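Local coordinates for protein nidogen (PDB 1NPE) that probably helps link basement-membrane components, with this six-bladed YWTD beta-propeller domain probably binding laminin, at residues F30-G40 with W52-A63. Numbering follows the deposited sequence.
Sequences FLHIPAKVIIG and WTDISEPSIGRA. With CD (cadmium ion), chain E.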
loop_
_atom_site.group_PDB
_atom_site.type_symbol
_atom_site.label_atom_id
_atom_site.label_comp_id
_atom_site.label_asym_id
_atom_site.label_seq_id
_atom_site.Cartn_x
_atom_site.Cartn_y
_atom_site.Cartn_z
ATOM N N PHE A 30 19.026 7.355 -6.544
ATOM C CA PHE A 30 19.208 6.356 -7.584
ATOM C C PHE A 30 18.472 6.839 -8.827
ATOM O O PHE A 30 18.993 6.787 -9.939
ATOM C CB PHE A 30 18.618 5.011 -7.146
ATOM C CG PHE A 30 18.389 4.045 -8.282
ATOM C CD1 PHE A 30 19.431 3.689 -9.135
ATOM C CD2 PHE A 30 17.130 3.494 -8.500
ATOM C CE1 PHE A 30 19.221 2.802 -10.186
ATOM C CE2 PHE A 30 16.908 2.607 -9.544
ATOM C CZ PHE A 30 17.954 2.258 -10.392
ATOM N N LEU A 31 17.266 7.347 -8.617
ATOM C CA LEU A 31 16.446 7.795 -9.720
ATOM C C LEU A 31 15.425 8.813 -9.257
ATOM O O LEU A 31 14.896 8.721 -8.147
ATOM C CB LEU A 31 15.706 6.582 -10.288
ATOM C CG LEU A 31 15.327 6.509 -11.761
ATOM C CD1 LEU A 31 16.587 6.404 -12.612
ATOM C CD2 LEU A 31 14.448 5.285 -11.973
ATOM N N HIS A 32 15.175 9.799 -10.109
ATOM C CA HIS A 32 14.178 10.819 -9.835
ATOM C C HIS A 32 13.032 10.655 -10.831
ATOM O O HIS A 32 13.242 10.710 -12.049
ATOM C CB HIS A 32 14.765 12.227 -9.987
ATOM C CG HIS A 32 15.422 12.750 -8.751
ATOM N ND1 HIS A 32 16.777 12.988 -8.673
ATOM C CD2 HIS A 32 14.906 13.113 -7.554
ATOM C CE1 HIS A 32 17.069 13.476 -7.482
ATOM N NE2 HIS A 32 15.951 13.562 -6.783
ATOM N N ILE A 33 11.835 10.397 -10.313
ATOM C CA ILE A 33 10.643 10.270 -11.145
ATOM C C ILE A 33 9.647 11.188 -10.438
ATOM O O ILE A 33 8.726 10.727 -9.761
ATOM C CB ILE A 33 10.091 8.817 -11.203
ATOM C CG1 ILE A 33 11.214 7.800 -11.406
ATOM C CG2 ILE A 33 9.152 8.685 -12.380
ATOM C CD1 ILE A 33 11.746 7.218 -10.113
ATOM N N PRO A 34 9.820 12.511 -10.615
ATOM C CA PRO A 34 9.026 13.603 -10.038
ATOM C C PRO A 34 7.508 13.466 -9.964
ATOM O O PRO A 34 6.912 13.797 -8.945
ATOM C CB PRO A 34 9.482 14.828 -10.840
ATOM C CG PRO A 34 9.990 14.248 -12.117
ATOM C CD PRO A 34 10.719 13.030 -11.658
ATOM N N ALA A 35 6.884 12.929 -11.002
ATOM C CA ALA A 35 5.430 12.781 -10.989
ATOM C C ALA A 35 4.896 11.570 -10.219
ATOM O O ALA A 35 3.700 11.505 -9.931
ATOM C CB ALA A 35 4.898 12.754 -12.421
ATOM N N LYS A 36 5.777 10.650 -9.832
ATOM C CA LYS A 36 5.346 9.422 -9.162
ATOM C C LYS A 36 5.484 9.275 -7.647
ATOM O O LYS A 36 6.263 9.958 -6.997
ATOM C CB LYS A 36 6.022 8.217 -9.826
ATOM C CG LYS A 36 5.798 8.086 -11.332
ATOM C CD LYS A 36 6.423 6.785 -11.862
ATOM C CE LYS A 36 6.367 6.680 -13.391
ATOM N NZ LYS A 36 4.974 6.562 -13.924
ATOM N N VAL A 37 4.680 8.372 -7.096
ATOM C CA VAL A 37 4.727 8.045 -5.677
ATOM C C VAL A 37 5.105 6.563 -5.678
ATOM O O VAL A 37 4.248 5.685 -5.831
ATOM C CB VAL A 37 3.361 8.256 -4.965
ATOM C CG1 VAL A 37 3.431 7.747 -3.533
ATOM C CG2 VAL A 37 2.979 9.735 -4.975
ATOM N N ILE A 38 6.409 6.307 -5.611
ATOM C CA ILE A 38 6.945 4.955 -5.620
ATOM C C ILE A 38 6.602 4.262 -4.306
ATOM O O ILE A 38 6.875 4.792 -3.231
ATOM C CB ILE A 38 8.481 4.973 -5.792
ATOM C CG1 ILE A 38 8.882 5.892 -6.950
ATOM C CG2 ILE A 38 8.995 3.563 -6.057
ATOM C CD1 ILE A 38 8.562 5.342 -8.329
ATOM N N ILE A 39 6.004 3.079 -4.392
ATOM C CA ILE A 39 5.624 2.347 -3.191
ATOM C C ILE A 39 6.414 1.054 -3.012
ATOM O O ILE A 39 7.183 0.928 -2.059
ATOM C CB ILE A 39 4.116 2.040 -3.177
ATOM C CG1 ILE A 39 3.309 3.341 -3.265
ATOM C CG2 ILE A 39 3.748 1.269 -1.916
ATOM C CD1 ILE A 39 3.417 4.231 -2.030
ATOM N N GLY A 40 6.227 0.098 -3.919
ATOM C CA GLY A 40 6.937 -1.166 -3.813
ATOM C C GLY A 40 8.248 -1.215 -4.576
ATOM O O GLY A 40 8.382 -0.578 -5.620
ATOM N N TRP A 52 9.696 -1.471 -9.522
ATOM C CA TRP A 52 8.876 -0.663 -8.616
ATOM C C TRP A 52 7.415 -0.551 -9.016
ATOM O O TRP A 52 7.038 -0.830 -10.154
ATOM C CB TRP A 52 9.440 0.763 -8.490
ATOM C CG TRP A 52 9.331 1.595 -9.759
ATOM C CD1 TRP A 52 8.216 2.225 -10.242
ATOM C CD2 TRP A 52 10.373 1.852 -10.705
ATOM N NE1 TRP A 52 8.499 2.849 -11.433
ATOM C CE2 TRP A 52 9.814 2.636 -11.741
ATOM C CE3 TRP A 52 11.727 1.493 -10.781
ATOM C CZ2 TRP A 52 10.560 3.067 -12.839
ATOM C CZ3 TRP A 52 12.469 1.921 -11.876
ATOM C CH2 TRP A 52 11.882 2.699 -12.890
ATOM N N THR A 53 6.599 -0.133 -8.054
ATOM C CA THR A 53 5.183 0.092 -8.287
ATOM C C THR A 53 4.928 1.559 -7.969
ATOM O O THR A 53 5.526 2.123 -7.048
ATOM C CB THR A 53 4.275 -0.780 -7.391
ATOM O OG1 THR A 53 4.391 -0.367 -6.022
ATOM C CG2 THR A 53 4.641 -2.248 -7.526
ATOM N N ASP A 54 4.056 2.168 -8.759
ATOM C CA ASP A 54 3.693 3.567 -8.611
ATOM C C ASP A 54 2.174 3.664 -8.483
ATOM O O ASP A 54 1.449 3.190 -9.358
ATOM C CB ASP A 54 4.181 4.337 -9.844
ATOM C CG ASP A 54 3.456 5.650 -10.036
ATOM O OD1 ASP A 54 2.977 5.900 -11.160
ATOM O OD2 ASP A 54 3.363 6.425 -9.065
ATOM N N ILE A 55 1.700 4.249 -7.386
ATOM C CA ILE A 55 0.261 4.399 -7.152
ATOM C C ILE A 55 -0.317 5.693 -7.725
ATOM O O ILE A 55 -1.523 5.927 -7.640
ATOM C CB ILE A 55 -0.079 4.384 -5.655
ATOM C CG1 ILE A 55 0.745 5.452 -4.930
ATOM C CG2 ILE A 55 0.123 2.997 -5.082
ATOM C CD1 ILE A 55 0.261 5.755 -3.540
ATOM N N SER A 56 0.553 6.539 -8.268
ATOM C CA SER A 56 0.152 7.822 -8.835
ATOM C C SER A 56 -0.506 7.731 -10.218
ATOM O O SER A 56 -1.618 8.224 -10.409
ATOM C CB SER A 56 1.360 8.769 -8.879
ATOM O OG SER A 56 1.014 10.035 -9.405
ATOM N N GLU A 57 0.168 7.092 -11.171
ATOM C CA GLU A 57 -0.363 6.962 -12.524
ATOM C C GLU A 57 -1.635 6.110 -12.650
ATOM O O GLU A 57 -2.603 6.553 -13.271
ATOM C CB GLU A 57 0.719 6.490 -13.499
ATOM C CG GLU A 57 0.286 6.521 -14.959
ATOM C CD GLU A 57 1.410 6.193 -15.926
ATOM O OE1 GLU A 57 2.585 6.143 -15.502
ATOM O OE2 GLU A 57 1.118 5.993 -17.122
ATOM N N PRO A 58 -1.631 4.855 -12.150
ATOM C CA PRO A 58 -0.584 4.084 -11.473
ATOM C C PRO A 58 0.233 3.284 -12.487
ATOM O O PRO A 58 -0.138 3.212 -13.660
ATOM C CB PRO A 58 -1.391 3.151 -10.573
ATOM C CG PRO A 58 -2.563 2.838 -11.415
ATOM C CD PRO A 58 -2.940 4.207 -11.951
ATOM N N SER A 59 1.321 2.663 -12.037
ATOM C CA SER A 59 2.160 1.881 -12.941
ATOM C C SER A 59 3.207 1.014 -12.251
ATOM O O SER A 59 3.414 1.096 -11.044
ATOM C CB SER A 59 2.872 2.802 -13.937
ATOM O OG SER A 59 3.856 3.586 -13.286
ATOM N N ILE A 60 3.833 0.158 -13.048
ATOM C CA ILE A 60 4.898 -0.732 -12.599
ATOM C C ILE A 60 6.026 -0.492 -13.585
ATOM O O ILE A 60 5.803 -0.508 -14.800
ATOM C CB ILE A 60 4.464 -2.215 -12.628
ATOM C CG1 ILE A 60 3.417 -2.459 -11.538
ATOM C CG2 ILE A 60 5.674 -3.140 -12.445
ATOM C CD1 ILE A 60 2.865 -3.852 -11.515
ATOM N N GLY A 61 7.215 -0.202 -13.063
ATOM C CA GLY A 61 8.349 0.065 -13.927
ATOM C C GLY A 61 9.656 -0.574 -13.504
ATOM O O GLY A 61 9.735 -1.256 -12.477
ATOM N N ARG A 62 10.689 -0.346 -14.307
ATOM C CA ARG A 62 12.009 -0.901 -14.036
ATOM C C ARG A 62 13.125 -0.091 -14.681
ATOM O O ARG A 62 12.915 0.608 -15.674
ATOM C CB ARG A 62 12.091 -2.353 -14.512
ATOM C CG ARG A 62 11.888 -2.535 -16.007
ATOM C CD ARG A 62 12.130 -3.978 -16.419
ATOM N NE ARG A 62 11.982 -4.153 -17.856
ATOM C CZ ARG A 62 12.207 -5.291 -18.505
ATOM N NH1 ARG A 62 12.595 -6.379 -17.849
ATOM N NH2 ARG A 62 12.044 -5.337 -19.817
ATOM N N ALA A 63 14.321 -0.227 -14.117
ATOM C CA ALA A 63 15.506 0.467 -14.603
ATOM C C ALA A 63 16.742 -0.273 -14.117
ATOM O O ALA A 63 16.753 -0.802 -13.004
ATOM C CB ALA A 63 15.520 1.899 -14.085
HETATM CD CD CD E . 17.844 13.321 -10.918
HETATM O O HOH W 1 16.832 11.420 -12.563
#
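Ile38 lays its CD1 over one face of the Trp52 indole, a CH-pi contact 4.0 Å from the centroid of the five-membered ring. The opposite face rests on the backbone of Gly61 and Arg62, while the methyl of Ala63 sits at the ring edge. Obliquely, Leu31 brings CD2 to within 3.8 Å of Trp52 CH2, and a carbonyl, Ala63 O, lies at the edge of the Phe30 ring. Here the tryptophan of the YWTD motif is held between two blades: Leu31 comes from the neighbouring one, Ile38 from the first strand of Trp52's own. The Asp54 carboxylate, last of the motif, is gripped differently. Its OD2 takes Val37 N at 3.1 Å and Ser56 N at 2.9 Å from opposite faces of the plane, the latter an Asx turn; OD1 accepts Glu57 N from above it, an Asx motif. With CG anti to the backbone N (chi1 160°), the group reaches across the hairpin. Lys36 crosses it with its methylenes, then bends at chi4 (-66°). Its NZ forms a salt bridge to Glu57 OE1 (2.9 Å), a hydrogen bond to Ser59 OG and a weak, long salt bridge to Asp54 OD1; Arg75 holds the other Glu57 oxygen. Replaced by an alanine, Asp54 would no longer offer a carboxylate, and the amides of Val37, Ser56 and Glu57 would probably lose their acceptor and Lys36 one of its two acidic partners. Further along, Ile39 N meets Thr53 O in a nearly straight bond (174°). Apolar cover thus joins the indole to strand 36-44 and the neighbouring blade, the Lys36-Asp54-Glu57 salt-bridge network ties that strand to the turn after strand 49-54, and the amides and lysine would be expected to stabilise Asp54's negative charge.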